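Local structure of putative sugar ABC transport system, substrate-binding protein (Bordetella parapertussis, 5IX8) at residues I37-E40 with A41-S44. The protein probably binds a sugar as the substrate-binding component of an ABC transport system. Residues are numbered along the deposited sequence; the frame is centred on the assembly and turned at random.
Sequences IVDE and ARRS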
ATOM      1  N   ILE A  37       7.555   7.119  -9.609  1.00 10.20           N
ATOM      2  CA  ILE A  37       8.920   7.620  -9.445  1.00 10.18           C
ATOM      3  C   ILE A  37       9.600   7.798 -10.799  1.00 10.14           C
ATOM      4  O   ILE A  37      10.207   8.843 -11.083  1.00 10.34           O
ATOM      5  CB  ILE A  37       9.729   6.675  -8.541  1.00 10.19           C
ATOM      6  CG1 ILE A  37       9.169   6.731  -7.105  1.00  9.36           C
ATOM      7  CG2 ILE A  37      11.209   7.079  -8.553  1.00 10.54           C
ATOM      8  CD1 ILE A  37       9.850   5.702  -6.180  1.00 10.45           C
ATOM      9  N   VAL A  38       9.560   6.758 -11.631  1.00  9.98           N
ATOM     10  CA  VAL A  38      10.265   6.794 -12.923  1.00 10.30           C
ATOM     11  C   VAL A  38       9.696   7.884 -13.829  1.00 11.56           C
ATOM     12  O   VAL A  38      10.434   8.676 -14.445  1.00 12.91           O
ATOM     13  CB  VAL A  38      10.184   5.410 -13.582  1.00 11.51           C
ATOM     14  CG1 VAL A  38      10.652   5.499 -15.043  1.00 14.33           C
ATOM     15  CG2 VAL A  38      11.022   4.435 -12.786  1.00 12.18           C
ATOM     16  N   ASP A  39       8.371   7.954 -13.926  1.00 11.46           N
ATOM     17  CA  ASP A  39       7.795   8.944 -14.817  1.00 13.30           C
ATOM     18  C   ASP A  39       7.970  10.365 -14.284  1.00 12.36           C
ATOM     19  O   ASP A  39       8.175  11.303 -15.064  1.00 15.75           O
ATOM     20  CB  ASP A  39       6.320   8.649 -15.063  1.00 13.58           C
ATOM     21  CG  ASP A  39       5.758   9.571 -16.093  1.00 14.87           C
ATOM     22  OD1 ASP A  39       6.179   9.422 -17.269  1.00 14.87           O
ATOM     23  OD2 ASP A  39       4.950  10.458 -15.732  1.00 15.95           O
ATOM     24  N   GLU A  40       7.876  10.562 -12.974  1.00 10.75           N
ATOM     25  CA  GLU A  40       8.121  11.906 -12.473  1.00  9.22           C
ATOM     26  C   GLU A  40       9.588  12.277 -12.620  1.00 10.07           C
ATOM     27  O   GLU A  40       9.911  13.440 -12.882  1.00 10.70           O
ATOM     28  CB  GLU A  40       7.662  12.006 -11.008  1.00  9.85           C
ATOM     29  CG  GLU A  40       7.573  13.457 -10.561  1.00 11.57           C
ATOM     30  CD  GLU A  40       6.441  14.228 -11.225  1.00 14.41           C
ATOM     31  OE1 GLU A  40       5.513  13.629 -11.831  1.00 14.75           O
ATOM     32  OE2 GLU A  40       6.459  15.472 -11.093  1.00 17.29           O
ATOM     33  N   ALA A  41      10.498  11.311 -12.466  1.00 11.07           N
ATOM     34  CA  ALA A  41      11.920  11.644 -12.575  1.00 11.90           C
ATOM     35  C   ALA A  41      12.263  12.169 -13.959  1.00 11.10           C
ATOM     36  O   ALA A  41      13.073  13.105 -14.087  1.00 11.29           O
ATOM     37  CB  ALA A  41      12.793  10.434 -12.242  1.00 11.57           C
ATOM     38  N   ARG A  42      11.678  11.581 -15.009  1.00 10.73           N
ATOM     39  CA  ARG A  42      12.010  12.040 -16.364  1.00 11.51           C
ATOM     40  C   ARG A  42      11.350  13.378 -16.684  1.00 12.10           C
ATOM     41  O   ARG A  42      11.687  13.995 -17.703  1.00 13.29           O
ATOM     42  CB  ARG A  42      11.624  10.970 -17.382  1.00 13.97           C
ATOM     43  CG  ARG A  42      10.128  10.746 -17.462  1.00 15.31           C
ATOM     44  CD  ARG A  42       9.769   9.616 -18.440  1.00 17.40           C
ATOM     45  NE  ARG A  42       9.809  10.056 -19.849  1.00 17.90           N
ATOM     46  CZ  ARG A  42       8.768  10.610 -20.491  1.00 17.52           C
ATOM     47  NH1 ARG A  42       7.607  10.785 -19.853  1.00 16.05           N
ATOM     48  NH2 ARG A  42       8.888  10.985 -21.756  1.00 17.21           N
ATOM     49  N   ARG A  43      10.417  13.835 -15.843  1.00 11.39           N
ATOM     50  CA  ARG A  43       9.873  15.179 -15.946  1.00 10.98           C
ATOM     51  C   ARG A  43      10.696  16.185 -15.160  1.00 11.23           C
ATOM     52  O   ARG A  43      10.506  17.406 -15.319  1.00 12.26           O
ATOM     53  CB  ARG A  43       8.440  15.180 -15.425  1.00 11.18           C
ATOM     54  CG  ARG A  43       7.535  14.293 -16.226  1.00 11.14           C
ATOM     55  CD  ARG A  43       6.220  14.216 -15.496  1.00 13.44           C
ATOM     56  NE  ARG A  43       5.232  13.341 -16.110  1.00 14.42           N
ATOM     57  CZ  ARG A  43       4.103  13.743 -16.677  1.00 15.59           C
ATOM     58  NH1 ARG A  43       3.807  15.029 -16.760  1.00 15.84           N
ATOM     59  NH2 ARG A  43       3.250  12.836 -17.128  1.00 17.89           N
ATOM     60  N   SER A  44      11.625  15.708 -14.338  1.00 10.17           N
ATOM     61  CA  SER A  44      12.157  16.537 -13.269  1.00 10.94           C
ATOM     62  C   SER A  44      13.677  16.517 -13.170  1.00 10.70           C
ATOM     63  O   SER A  44      14.213  16.971 -12.151  1.00 11.13           O
ATOM     64  CB  SER A  44      11.570  16.092 -11.916  1.00 13.46           C
ATOM     65  OG  SER A  44      10.141  16.069 -11.949  1.00 15.09           O
TER
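Asp39 meets Arg42 and Arg43 in a local salt-bridge network over the last turn of helix 28-43, the helix that connects parallel strands 17-22 and 47-53. The two carboxylate oxygens divide the arginines between them. OD2 of Asp39 receives NE of Arg43 at 2.9 Å and NH2 of Arg43 at 3.2 Å, a side-on grip by two nitrogens on one atom; NE comes from above the carboxylate plane, whereas NH2 of Arg43 points at the syn lone pair of OD2. OD1 of Asp39 takes a longer bond, 3.3 Å to NH1 of Arg42, whose chain bends at chi3 (-79°) and so carries NH1 to this oxygen, which lies at the guanidinium edge, near its plane. Arg259 of helix 254-270 also forms a salt bridge to OD2, and the cations around it probably favour the ionised carboxylate. Glu40 turns toward that neighbouring helix, its carboxylate held by Arg2, Arg259 and Gln263.

Along the backbone, Ala41 N bonds Ile37 O at 2.8 Å and Arg42 N bonds Val38 O, followed by weak bonds from Arg43 N to both Asp39 O and Glu40 O. Ser44 OG donates to Glu40 O at 2.8 Å. On the sheet-facing side, Ile37 and Ala41 pack on Val48 of strand 47-53. The arrangement is that of a charged C-terminal helix turn closing the helical crossover of a right-handed beta-alpha-beta unit in the periplasmic binding protein fold.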